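Local structure of transcriptional regulator (TetR/AcrR family) (Bacillus halodurans, 5GP9) at residues E60-G63 with R64-K68; V79-K82 with L83-V87; V87-H90 with F91-A95; L100-T104 with Q105-R109; F157-L160 with D161-T165. The protein probably acts as a TetR-family transcriptional repressor that binds operator DNA and regulates fatty acid degradation genes in response to a fatty acyl effector. All blocks are in the same frame, centred on the assembly; numbering follows the deposited sequence.

Contact 1 of 5, residues E60-G63 with R64-K68. With PLM (palmitic acid), chain E.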
# COMPACT_ATOMS: atom_id res chain seq x y z
N GLU A 60 -13.79 -14.60 -2.90
CA GLU A 60 -14.25 -15.41 -4.03
C GLU A 60 -13.46 -14.96 -5.25
O GLU A 60 -12.85 -15.77 -5.96
CB GLU A 60 -15.75 -15.27 -4.17
CG GLU A 60 -16.38 -16.09 -5.30
CD GLU A 60 -16.32 -15.30 -6.59
OE1 GLU A 60 -16.70 -14.08 -6.56
OE2 GLU A 60 -15.90 -15.90 -7.61
N LYS A 61 -13.45 -13.68 -5.43
CA LYS A 61 -12.69 -13.04 -6.52
C LYS A 61 -11.20 -13.25 -6.54
O LYS A 61 -10.62 -13.44 -7.59
CB LYS A 61 -12.95 -11.57 -6.52
CG LYS A 61 -14.36 -11.27 -6.93
CD LYS A 61 -14.56 -9.79 -7.01
CE LYS A 61 -15.93 -9.34 -7.47
NZ LYS A 61 -16.46 -9.71 -8.75
N MET A 62 -10.56 -13.15 -5.38
CA MET A 62 -9.15 -13.50 -5.29
C MET A 62 -8.86 -14.93 -5.67
O MET A 62 -7.88 -15.21 -6.34
CB MET A 62 -8.63 -13.18 -3.87
CG MET A 62 -8.48 -11.70 -3.68
SD MET A 62 -7.17 -10.92 -4.72
CE MET A 62 -5.98 -12.19 -4.73
N GLY A 63 -9.72 -15.86 -5.24
CA GLY A 63 -9.52 -17.22 -5.52
C GLY A 63 -9.52 -17.47 -7.00
O GLY A 63 -8.65 -18.19 -7.47
N ARG A 64 -10.41 -16.82 -7.72
CA ARG A 64 -10.48 -16.98 -9.19
C ARG A 64 -9.35 -16.29 -9.94
O ARG A 64 -8.89 -16.79 -10.94
CB ARG A 64 -11.79 -16.44 -9.75
CG ARG A 64 -12.98 -17.21 -9.24
CD ARG A 64 -14.29 -17.00 -10.02
NE ARG A 64 -15.25 -18.02 -9.54
CZ ARG A 64 -15.38 -19.27 -10.00
NH1 ARG A 64 -14.70 -19.72 -11.07
NH2 ARG A 64 -16.26 -20.09 -9.41
N PHE A 65 -9.00 -15.10 -9.48
CA PHE A 65 -7.83 -14.32 -9.97
C PHE A 65 -6.57 -15.14 -9.89
O PHE A 65 -5.89 -15.25 -10.88
CB PHE A 65 -7.74 -13.05 -9.18
CG PHE A 65 -6.49 -12.23 -9.43
CD1 PHE A 65 -6.18 -11.75 -10.69
CD2 PHE A 65 -5.62 -11.98 -8.39
CE1 PHE A 65 -5.03 -11.01 -10.88
CE2 PHE A 65 -4.54 -11.17 -8.54
CZ PHE A 65 -4.23 -10.67 -9.79
N VAL A 66 -6.27 -15.72 -8.73
CA VAL A 66 -5.07 -16.50 -8.54
C VAL A 66 -5.12 -17.76 -9.46
O VAL A 66 -4.11 -18.09 -10.11
CB VAL A 66 -4.77 -16.83 -7.04
CG1 VAL A 66 -4.66 -15.55 -6.21
CG2 VAL A 66 -5.79 -17.77 -6.44
N ASP A 67 -6.28 -18.41 -9.54
CA ASP A 67 -6.45 -19.63 -10.38
C ASP A 67 -6.20 -19.34 -11.85
O ASP A 67 -5.53 -20.13 -12.53
CB ASP A 67 -7.86 -20.23 -10.24
CG ASP A 67 -8.04 -21.02 -8.96
OD1 ASP A 67 -7.05 -21.32 -8.27
OD2 ASP A 67 -9.20 -21.37 -8.63
N LYS A 68 -6.73 -18.22 -12.32
CA LYS A 68 -6.45 -17.77 -13.70
C LYS A 68 -4.99 -17.46 -13.96
O LYS A 68 -4.50 -17.72 -15.07
CB LYS A 68 -7.23 -16.54 -14.05
CG LYS A 68 -8.67 -16.85 -14.33
CD LYS A 68 -9.45 -15.60 -14.68
CE LYS A 68 -10.89 -15.99 -15.01
NZ LYS A 68 -11.81 -14.83 -14.90
C1 PLM E . -0.88 -4.11 2.21
O1 PLM E . -0.32 -3.96 1.10
O2 PLM E . -0.35 -3.62 3.21
C2 PLM E . -2.19 -4.87 2.38
C3 PLM E . -3.35 -4.18 1.62
C4 PLM E . -4.78 -4.70 1.89
C5 PLM E . -5.59 -5.48 0.81
C6 PLM E . -5.07 -5.39 -0.62
C7 PLM E . -6.04 -5.83 -1.71
C8 PLM E . -5.41 -5.52 -3.03
C9 PLM E . -5.00 -6.70 -3.84
CA PLM E . -5.54 -6.55 -5.20
CB PLM E . -4.90 -7.65 -6.03
CC PLM E . -5.48 -7.57 -7.43
CD PLM E . -7.01 -7.59 -7.32
CE PLM E . -7.77 -8.55 -8.20
CF PLM E . -9.03 -8.92 -7.42
CG PLM E . -9.90 -9.72 -8.33

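Contact 2 of 5, residues V79-K82 with L83-V87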
# COMPACT_ATOMS: atom_id res chain seq x y z
N VAL A 79 10.24 -18.03 -17.23
CA VAL A 79 9.69 -17.38 -16.02
C VAL A 79 9.69 -15.82 -16.08
O VAL A 79 9.11 -15.12 -15.17
CB VAL A 79 10.41 -17.88 -14.74
CG1 VAL A 79 10.50 -19.39 -14.69
CG2 VAL A 79 11.78 -17.25 -14.61
N GLU A 80 10.46 -15.29 -17.06
CA GLU A 80 10.35 -13.90 -17.58
C GLU A 80 8.93 -13.72 -18.08
O GLU A 80 8.23 -12.75 -17.75
CB GLU A 80 11.34 -13.69 -18.76
CG GLU A 80 11.21 -12.45 -19.65
CD GLU A 80 10.35 -12.69 -20.90
OE1 GLU A 80 10.74 -13.57 -21.73
OE2 GLU A 80 9.28 -12.03 -21.05
N GLU A 81 8.50 -14.70 -18.86
CA GLU A 81 7.16 -14.67 -19.40
C GLU A 81 6.16 -14.73 -18.27
O GLU A 81 5.18 -14.02 -18.31
CB GLU A 81 6.95 -15.84 -20.38
CG GLU A 81 5.94 -15.63 -21.49
CD GLU A 81 5.79 -16.92 -22.32
OE1 GLU A 81 4.68 -17.50 -22.34
OE2 GLU A 81 6.81 -17.39 -22.88
N LYS A 82 6.40 -15.62 -17.31
CA LYS A 82 5.47 -15.86 -16.20
C LYS A 82 5.26 -14.59 -15.33
O LYS A 82 4.13 -14.32 -14.88
CB LYS A 82 5.93 -17.02 -15.38
CG LYS A 82 5.79 -18.32 -16.15
CD LYS A 82 5.98 -19.46 -15.17
CE LYS A 82 5.94 -20.81 -15.90
NZ LYS A 82 6.13 -21.90 -14.91
N LEU A 83 6.35 -13.88 -15.06
CA LEU A 83 6.23 -12.60 -14.32
C LEU A 83 5.42 -11.62 -15.20
O LEU A 83 4.56 -10.88 -14.67
CB LEU A 83 7.61 -12.00 -13.93
CG LEU A 83 7.59 -10.68 -13.10
CD1 LEU A 83 6.83 -10.89 -11.80
CD2 LEU A 83 9.00 -10.23 -12.77
N LYS A 84 5.63 -11.62 -16.53
CA LYS A 84 4.92 -10.71 -17.35
C LYS A 84 3.44 -11.06 -17.35
O LYS A 84 2.67 -10.14 -17.27
CB LYS A 84 5.48 -10.64 -18.78
CG LYS A 84 4.80 -9.57 -19.63
CD LYS A 84 5.36 -9.45 -21.06
CE LYS A 84 6.75 -8.83 -21.12
NZ LYS A 84 6.80 -7.41 -20.70
N ILE A 85 3.09 -12.37 -17.34
CA ILE A 85 1.73 -12.86 -17.21
C ILE A 85 1.04 -12.41 -15.92
O ILE A 85 -0.11 -11.95 -15.94
CB ILE A 85 1.69 -14.41 -17.30
CG1 ILE A 85 1.87 -14.81 -18.78
CG2 ILE A 85 0.38 -14.99 -16.77
CD1 ILE A 85 2.03 -16.30 -19.02
N LEU A 86 1.82 -12.43 -14.86
CA LEU A 86 1.30 -12.01 -13.54
C LEU A 86 1.04 -10.50 -13.54
O LEU A 86 -0.05 -10.09 -13.14
CB LEU A 86 2.25 -12.42 -12.41
CG LEU A 86 1.76 -12.13 -10.98
CD1 LEU A 86 2.09 -13.26 -10.00
CD2 LEU A 86 2.41 -10.82 -10.59
N VAL A 87 1.98 -9.69 -14.00
CA VAL A 87 1.77 -8.22 -14.06
C VAL A 87 0.57 -7.86 -14.95
O VAL A 87 -0.29 -7.07 -14.61
CB VAL A 87 3.05 -7.53 -14.52
CG1 VAL A 87 2.87 -6.06 -14.70
CG2 VAL A 87 4.17 -7.82 -13.46

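Contact 3 of 5, residues V87-H90 with F91-A95. With PLM (palmitic acid), chain E.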
# COMPACT_ATOMS: atom_id res chain seq x y z
N VAL A 87 1.98 -9.69 -14.00
CA VAL A 87 1.77 -8.22 -14.06
C VAL A 87 0.57 -7.86 -14.95
O VAL A 87 -0.29 -7.07 -14.61
CB VAL A 87 3.05 -7.53 -14.52
CG1 VAL A 87 2.87 -6.06 -14.70
CG2 VAL A 87 4.17 -7.82 -13.46
N ASN A 88 0.55 -8.49 -16.12
CA ASN A 88 -0.50 -8.27 -17.07
C ASN A 88 -1.87 -8.65 -16.55
O ASN A 88 -2.78 -7.84 -16.64
CB ASN A 88 -0.13 -8.95 -18.38
CG ASN A 88 -1.16 -8.71 -19.44
OD1 ASN A 88 -1.38 -7.55 -19.86
ND2 ASN A 88 -1.89 -9.77 -19.81
N MET A 89 -2.02 -9.80 -15.88
CA MET A 89 -3.30 -10.21 -15.29
C MET A 89 -3.73 -9.39 -14.08
O MET A 89 -4.90 -9.11 -13.92
CB MET A 89 -3.25 -11.69 -14.91
CG MET A 89 -3.25 -12.63 -16.11
SD MET A 89 -4.89 -12.67 -16.91
CE MET A 89 -5.96 -12.99 -15.52
N HIS A 90 -2.79 -8.94 -13.23
CA HIS A 90 -3.14 -8.03 -12.17
C HIS A 90 -3.76 -6.75 -12.69
O HIS A 90 -4.81 -6.30 -12.22
CB HIS A 90 -1.86 -7.79 -11.29
CG HIS A 90 -2.08 -7.01 -10.01
ND1 HIS A 90 -1.51 -7.38 -8.81
CD2 HIS A 90 -2.81 -5.91 -9.74
CE1 HIS A 90 -1.81 -6.49 -7.89
NE2 HIS A 90 -2.63 -5.60 -8.41
N PHE A 91 -3.11 -6.14 -13.69
CA PHE A 91 -3.49 -4.85 -14.19
C PHE A 91 -4.79 -5.06 -15.01
O PHE A 91 -5.71 -4.19 -14.94
CB PHE A 91 -2.35 -4.23 -15.06
CG PHE A 91 -1.22 -3.58 -14.24
CD1 PHE A 91 -1.17 -3.69 -12.85
CD2 PHE A 91 -0.22 -2.96 -14.87
CE1 PHE A 91 -0.13 -3.12 -12.13
CE2 PHE A 91 0.84 -2.41 -14.21
CZ PHE A 91 0.91 -2.50 -12.81
N LYS A 92 -4.82 -6.15 -15.77
CA LYS A 92 -5.99 -6.44 -16.65
C LYS A 92 -7.28 -6.56 -15.85
O LYS A 92 -8.32 -5.99 -16.20
CB LYS A 92 -5.71 -7.72 -17.44
CG LYS A 92 -6.77 -8.27 -18.36
CD LYS A 92 -6.84 -9.80 -18.26
CE LYS A 92 -8.17 -10.40 -18.71
NZ LYS A 92 -9.38 -9.68 -18.19
N GLN A 93 -7.22 -7.33 -14.78
CA GLN A 93 -8.42 -7.57 -13.97
C GLN A 93 -8.98 -6.28 -13.39
O GLN A 93 -10.18 -6.12 -13.31
CB GLN A 93 -8.18 -8.63 -12.90
CG GLN A 93 -7.57 -9.92 -13.43
CD GLN A 93 -8.52 -11.02 -13.77
OE1 GLN A 93 -8.92 -11.80 -12.91
NE2 GLN A 93 -8.83 -11.15 -15.06
N LEU A 94 -8.15 -5.36 -12.94
CA LEU A 94 -8.65 -4.17 -12.41
C LEU A 94 -9.04 -3.11 -13.52
O LEU A 94 -9.99 -2.27 -13.35
CB LEU A 94 -7.63 -3.62 -11.43
CG LEU A 94 -7.63 -4.49 -10.15
CD1 LEU A 94 -6.43 -4.16 -9.29
CD2 LEU A 94 -8.97 -4.35 -9.37
N ALA A 95 -8.27 -3.10 -14.59
CA ALA A 95 -8.63 -2.20 -15.72
C ALA A 95 -10.01 -2.64 -16.28
O ALA A 95 -10.71 -1.82 -16.81
CB ALA A 95 -7.62 -2.31 -16.83
C1 PLM E . -0.88 -4.11 2.21
O1 PLM E . -0.32 -3.96 1.10
O2 PLM E . -0.35 -3.62 3.21
C2 PLM E . -2.19 -4.87 2.38
C3 PLM E . -3.35 -4.18 1.62
C4 PLM E . -4.78 -4.70 1.89
C5 PLM E . -5.59 -5.48 0.81
C6 PLM E . -5.07 -5.39 -0.62
C7 PLM E . -6.04 -5.83 -1.71
C8 PLM E . -5.41 -5.52 -3.03
C9 PLM E . -5.00 -6.70 -3.84
CA PLM E . -5.54 -6.55 -5.20
CB PLM E . -4.90 -7.65 -6.03
CC PLM E . -5.48 -7.57 -7.43
CD PLM E . -7.01 -7.59 -7.32
CE PLM E . -7.77 -8.55 -8.20
CF PLM E . -9.03 -8.92 -7.42
CG PLM E . -9.90 -9.72 -8.33

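Contact 4 of 5, residues L100-T104 with Q105-R109. With PLM (palmitic acid), chain E.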
# COMPACT_ATOMS: atom_id res chain seq x y z
N LEU A 100 -14.54 -2.24 -9.00
CA LEU A 100 -13.81 -3.23 -8.14
C LEU A 100 -12.47 -2.68 -7.71
O LEU A 100 -12.12 -2.79 -6.56
CB LEU A 100 -13.58 -4.51 -8.87
CG LEU A 100 -12.77 -5.60 -8.17
CD1 LEU A 100 -13.49 -5.96 -6.88
CD2 LEU A 100 -12.67 -6.75 -9.14
N ALA A 101 -11.79 -1.94 -8.61
CA ALA A 101 -10.57 -1.26 -8.25
C ALA A 101 -10.72 -0.22 -7.17
O ALA A 101 -9.84 -0.10 -6.28
CB ALA A 101 -9.94 -0.64 -9.47
N ILE A 102 -11.79 0.60 -7.19
CA ILE A 102 -12.07 1.52 -6.08
C ILE A 102 -12.23 0.77 -4.76
O ILE A 102 -11.68 1.13 -3.71
CB ILE A 102 -13.30 2.42 -6.39
CG1 ILE A 102 -12.98 3.29 -7.65
CG2 ILE A 102 -13.73 3.14 -5.13
CD1 ILE A 102 -14.17 4.08 -8.19
N VAL A 103 -12.94 -0.32 -4.82
CA VAL A 103 -13.07 -1.19 -3.62
C VAL A 103 -11.73 -1.73 -3.11
O VAL A 103 -11.39 -1.57 -1.92
CB VAL A 103 -14.08 -2.31 -3.89
CG1 VAL A 103 -14.14 -3.22 -2.73
CG2 VAL A 103 -15.42 -1.72 -4.17
N THR A 104 -10.96 -2.36 -3.95
CA THR A 104 -9.68 -3.00 -3.57
C THR A 104 -8.61 -1.99 -3.16
O THR A 104 -7.84 -2.23 -2.23
CB THR A 104 -9.11 -3.92 -4.65
OG1 THR A 104 -8.75 -3.18 -5.83
CG2 THR A 104 -10.07 -5.02 -4.97
N GLN A 105 -8.55 -0.85 -3.86
CA GLN A 105 -7.49 0.14 -3.56
C GLN A 105 -7.84 1.13 -2.48
O GLN A 105 -6.93 1.62 -1.76
CB GLN A 105 -7.02 0.84 -4.82
CG GLN A 105 -6.69 -0.07 -5.97
CD GLN A 105 -5.79 -1.25 -5.62
OE1 GLN A 105 -6.19 -2.40 -5.69
NE2 GLN A 105 -4.56 -0.97 -5.23
N LEU A 106 -9.13 1.46 -2.34
CA LEU A 106 -9.49 2.53 -1.44
C LEU A 106 -10.35 1.97 -0.31
O LEU A 106 -10.04 2.13 0.88
CB LEU A 106 -10.16 3.69 -2.12
CG LEU A 106 -9.40 4.29 -3.30
CD1 LEU A 106 -10.22 5.41 -3.85
CD2 LEU A 106 -8.06 4.77 -2.83
N GLU A 107 -11.37 1.22 -0.67
CA GLU A 107 -12.39 0.93 0.36
C GLU A 107 -12.07 -0.21 1.26
O GLU A 107 -12.47 -0.20 2.42
CB GLU A 107 -13.75 0.81 -0.24
CG GLU A 107 -14.26 2.06 -0.97
CD GLU A 107 -14.48 3.29 -0.08
OE1 GLU A 107 -14.72 3.07 1.08
OE2 GLU A 107 -14.42 4.41 -0.59
N LEU A 108 -11.26 -1.14 0.79
CA LEU A 108 -10.88 -2.30 1.56
C LEU A 108 -9.66 -1.95 2.40
O LEU A 108 -8.98 -2.80 2.95
CB LEU A 108 -10.60 -3.37 0.51
CG LEU A 108 -10.50 -4.81 0.76
CD1 LEU A 108 -11.82 -5.36 1.30
CD2 LEU A 108 -10.13 -5.58 -0.49
N ARG A 109 -9.30 -0.68 2.45
CA ARG A 109 -8.19 -0.24 3.25
C ARG A 109 -8.83 0.37 4.54
O ARG A 109 -9.16 1.54 4.60
CB ARG A 109 -7.30 0.81 2.49
CG ARG A 109 -6.73 0.32 1.12
CD ARG A 109 -5.95 -1.00 1.11
NE ARG A 109 -5.85 -1.57 -0.24
CZ ARG A 109 -4.72 -1.83 -0.92
NH1 ARG A 109 -4.85 -2.30 -2.12
NH2 ARG A 109 -3.48 -1.70 -0.43
C1 PLM E . -0.88 -4.11 2.21
O1 PLM E . -0.32 -3.96 1.10
O2 PLM E . -0.35 -3.62 3.21
C2 PLM E . -2.19 -4.87 2.38
C3 PLM E . -3.35 -4.18 1.62
C4 PLM E . -4.78 -4.70 1.89
C5 PLM E . -5.59 -5.48 0.81
C6 PLM E . -5.07 -5.39 -0.62
C7 PLM E . -6.04 -5.83 -1.71
C8 PLM E . -5.41 -5.52 -3.03
C9 PLM E . -5.00 -6.70 -3.84
CA PLM E . -5.54 -6.55 -5.20
CB PLM E . -4.90 -7.65 -6.03
CC PLM E . -5.48 -7.57 -7.43
CD PLM E . -7.01 -7.59 -7.32
CE PLM E . -7.77 -8.55 -8.20
CF PLM E . -9.03 -8.92 -7.42
CG PLM E . -9.90 -9.72 -8.33

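Contact 5 of 5, residues F157-L160 with D161-T165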
# COMPACT_ATOMS: atom_id res chain seq x y z
N PHE A 157 4.59 -7.08 -5.06
CA PHE A 157 3.27 -6.75 -4.66
C PHE A 157 3.18 -5.32 -4.33
O PHE A 157 2.20 -4.63 -4.74
CB PHE A 157 2.77 -7.58 -3.48
CG PHE A 157 1.39 -7.19 -3.10
CD1 PHE A 157 0.29 -7.57 -3.91
CD2 PHE A 157 1.18 -6.30 -2.04
CE1 PHE A 157 -0.97 -7.05 -3.61
CE2 PHE A 157 -0.06 -5.82 -1.74
CZ PHE A 157 -1.13 -6.19 -2.53
N GLY A 158 4.18 -4.80 -3.54
CA GLY A 158 4.04 -3.43 -3.11
C GLY A 158 4.07 -2.47 -4.30
O GLY A 158 3.40 -1.46 -4.33
N THR A 159 4.90 -2.84 -5.26
CA THR A 159 5.00 -2.05 -6.50
C THR A 159 3.72 -2.07 -7.31
O THR A 159 3.20 -0.99 -7.72
CB THR A 159 6.25 -2.45 -7.35
OG1 THR A 159 7.42 -2.14 -6.62
CG2 THR A 159 6.30 -1.59 -8.59
N LEU A 160 3.24 -3.24 -7.62
CA LEU A 160 1.99 -3.36 -8.44
C LEU A 160 0.81 -2.67 -7.78
O LEU A 160 0.08 -1.90 -8.35
CB LEU A 160 1.69 -4.79 -8.68
CG LEU A 160 2.65 -5.64 -9.48
CD1 LEU A 160 2.19 -7.09 -9.66
CD2 LEU A 160 2.97 -5.03 -10.82
N ASP A 161 0.72 -2.82 -6.46
CA ASP A 161 -0.35 -2.21 -5.72
C ASP A 161 -0.29 -0.73 -5.73
O ASP A 161 -1.34 -0.03 -5.82
CB ASP A 161 -0.35 -2.76 -4.26
CG ASP A 161 -1.69 -2.61 -3.56
OD1 ASP A 161 -2.79 -2.88 -4.07
OD2 ASP A 161 -1.64 -2.05 -2.45
N GLU A 162 0.88 -0.16 -5.58
CA GLU A 162 1.10 1.24 -5.61
C GLU A 162 0.79 1.86 -6.98
O GLU A 162 0.15 2.89 -7.05
CB GLU A 162 2.48 1.61 -5.15
CG GLU A 162 2.83 3.08 -5.06
CD GLU A 162 2.16 3.81 -3.88
OE1 GLU A 162 1.66 3.13 -2.98
OE2 GLU A 162 2.14 5.02 -3.91
N VAL A 163 1.21 1.18 -8.04
CA VAL A 163 0.90 1.65 -9.41
C VAL A 163 -0.63 1.68 -9.59
O VAL A 163 -1.20 2.69 -9.98
CB VAL A 163 1.60 0.77 -10.44
CG1 VAL A 163 1.05 1.10 -11.88
CG2 VAL A 163 3.08 0.91 -10.32
N VAL A 164 -1.34 0.62 -9.21
CA VAL A 164 -2.82 0.54 -9.36
C VAL A 164 -3.50 1.64 -8.51
O VAL A 164 -4.43 2.32 -8.99
CB VAL A 164 -3.42 -0.86 -8.98
CG1 VAL A 164 -4.95 -0.81 -9.11
CG2 VAL A 164 -2.79 -1.95 -9.85
N THR A 165 -3.03 1.84 -7.27
CA THR A 165 -3.60 2.88 -6.44
C THR A 165 -3.49 4.25 -7.04
O THR A 165 -4.42 5.07 -6.98
CB THR A 165 -3.09 2.85 -5.01
OG1 THR A 165 -3.58 1.65 -4.43
CG2 THR A 165 -3.54 4.00 -4.22

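Contact 1 of 5, residues E60-G63 with R64-K68
Glu-60 and Arg-64, one helical turn apart, meet in a salt bridge on the outer side of helix 50-74. The carboxylate atom OE2 of Glu-60 lies 2.9 Å from NE of Arg-64, at the edge of the guanidinium and in its plane, whereas the two flat groups are turned 44° against each other. The bond is single and bent, with an N-H...O angle of 130°. On the inner side of the same helix, the methyl CE of Met-62 touches the rim of the Phe-65 ring, 3.7 Å from its CD2, and its sulfur makes an oblique Met-aromatic contact with that ring. The same methyl rests against CG1 of Val-66 at 3.9 Å. Bends at chi2 and chi3 of Met-62 carry its methyl forward along the helix, towards Phe-65 and Val-66. Bound palmitic acid completes this first shell: its atom CE stands over the centre of one Phe-65 face, 4.0 Å above the plane, and its CF is 3.8 Å from Met-62 SD. Behind these groups, regular i to i+4 backbone bonds run from Phe-65 N to Lys-61 O and from Val-66 N to Met-62 O. Tyr-126 of helix 113-139 meets the Phe-65 ring edge-to-face and also touches Met-62 and Val-66. The helix is thus amphipathic: the charged pair lies on the more exposed side, while a sulfur and an aromatic face offer the hydrocarbon tail a largely apolar surface, consistent with a pocket for a fatty acyl effector.

Contact 2 of 5, residues V79-K82 with L83-V87
Glu-80 and Lys-84 both start with CG on the far side from the backbone nitrogen (chi1 168° and -175°), which sends the two side chains off the helix side by side in the same direction. The glutamate then bends at chi2 and the lysine at chi3 and chi4, and the closest approach is from OE2 of Glu-80 to the methylene CE of Lys-84, 4.1 Å. The charged atoms themselves stay apart, with OE2 of Glu-80 5.3 Å from NZ of Lys-84, so the pair has no direct salt bridge. One residue further on, CG1 of Ile-85 comes within 3.4 Å of Glu-81 O, beside the bond in which Ile-85 N reaches Glu-81 O at 2.8 Å. The first turn is less regular: Leu-83 N approaches Val-79 O at 3.0 Å but from well above the carbonyl plane, 48° out of it. Glu-80 N is bonded to Asp-78 OD1 at the start of helix 79-95. Lys-82 runs extended beyond CG toward helix 113-139, where its NZ forms a salt bridge with Glu-136; Leu-83 packs on Leu-191 of the second subunit. Chemically, the backbone bonds carry this turn, while the loosely paired Glu-80 and Lys-84 probably contribute a mild electrostatic attraction and Lys-82, through Glu-136, ties the helix to its neighbour.

Contact 3 of 5, residues V87-H90 with F91-A95
Val-87 and Phe-91 are joined by a regular i to i+4 bond, Phe-91 N to Val-87 O at 3.1 Å, and the next residue repeats it from Lys-92 N to Asn-88 O. The methyl CG1 of Val-87 stands over one face of the Phe-91 ring, toward its rim, 4.2 Å from CE2 of Phe-91. On another side of the helix, Met-89 runs alongside Lys-92, its SD 3.7 Å from the lysine CD. A twofold bend, at chi2 and chi3, then turns its methyl toward Gln-93, where Met-89 CE lies 3.4 Å from NE2 of Gln-93, the two side chains crossing obliquely; the placing of this glutamine is less sure. In the TetR-family fold the C-terminal helices enclose the effector site, and here His-90 and Leu-94 present a wall of it to bound palmitic acid. The tail lies over one face of the His-90 ring, offset toward the rim, with ligand atom CC 3.6 Å from NE2 of His-90. CG of His-90 is turned away from the backbone nitrogen (chi1 -172°), which aims the ring at the ligand. Leu-94 adds a methyl, its CD1 4.0 Å from ligand atom CD and the same distance from CD2 of His-90. Tyr-126 OH is hydrogen-bonded to ND1 of His-90, which probably fixes the rotation of the imidazole while its face stays against the hydrocarbon chain.

Contact 4 of 5, residues L100-T104 with Q105-R109
Arg-109 places the edge of its guanidinium against the carbonyl of Thr-104 and one face against bound palmitic acid. NE and NH1 of Arg-109 both reach Thr-104 O, at 2.9 and 3.0 Å, a side-on grip on one atom. The acceptor lies 1° out of the guanidinium plane, yet NE sits in the carbonyl plane and NH1 39° above it. Over the face, ligand atom C6 is 3.4 Å above the plane, toward the rim, and NH2 of Arg-109 lies 3.2 Å from C3. The amide of Gln-105 is engaged by its neighbour: Thr-104 OG1 donates to Gln-105 OE1 at 2.7 Å, on a lone pair. With chi1 at 65°, the threonine hydroxyl lies between backbone N and carbonyl carbon, alongside the glutamine. The helix ends in a wider pi-type turn, where Ile-102 O accepts from both Leu-106 N and Glu-107 N. Asp-161 of helix 149-169 forms a salt bridge with NH2 of Arg-109 and probably accepts from NE2 of Gln-105. Carbonyl and carboxylate together would fix the orientation of the guanidinium plane and probably offset its charge, so that its face can lie against an apolar chain.

Contact 5 of 5, residues F157-L160 with D161-T165
Phe-157 and Asp-161 form the chief side-chain contact of this turn, a CH-pi interaction in which CB of Asp-161 lies over one face of the ring, toward the rim, 4.2 Å from the centroid and 24° off the ring normal. The carboxylate follows the ring at 20° between planes, its CG 3.8 Å from CZ of Phe-157. Both residues carry CG opposite the backbone nitrogen, and their side chains therefore leave the helix side by side. Apolar contacts are looser elsewhere: CG2 of Thr-159 and CG2 of Val-163 are 4.4 Å apart. Backbone hydrogen bonds are regular, with Asp-161 N to Phe-157 O at 2.9 Å, Val-163 N to Thr-159 O at 3.0 Å and Val-164 N to Leu-160 O at 3.0 Å. Polar partners from helix 98-107 and the turn that follows it, Gln-105 and Arg-109, satisfy the buried carboxylate; together they would fix the rotation of the group and probably help keep it ionised. The nearest atom of the Asp-161 side chain is about 4 Å from a magnesium ion, and palmitic acid touches both Phe-157 and Asp-161, which places the pair on the ligand pocket. In the all-helical body, this part of helix 149-169 packs through Leu-160, Val-163 and Val-164 on Phe-91 of helix 79-95 and through Phe-157 on Leu-123, Leu-127 and Leu-130 of helix 113-139, while Thr-159 and Glu-162 meet Met-155 and Gln-154 of the second subunit.

In the fold
From the N terminus, the five contacts follow one another along the chain as local helical turns, contacts 2 and 3 overlapping at Val-87; none closes a long loop, nests or crosses. Contact 1 belongs to helix 50-74. Contacts 2 and 3 follow on helix 79-95, their centres about 12 Å apart. Contact 3 packs back on contact 1 through Phe-65 and on contact 5 through Phe-91 and Leu-94, thereby joining three helices. Contact 4, at the end of helix 98-107 and the turn after it, touches contact 3 through Leu-94 and is about 24 Å from contact 2, centre to centre. Contact 5 on helix 149-169 meets contact 4 in a polar cluster. Palmitic acid touches contacts 1, 3, 4 and 5, which line parts of its pocket.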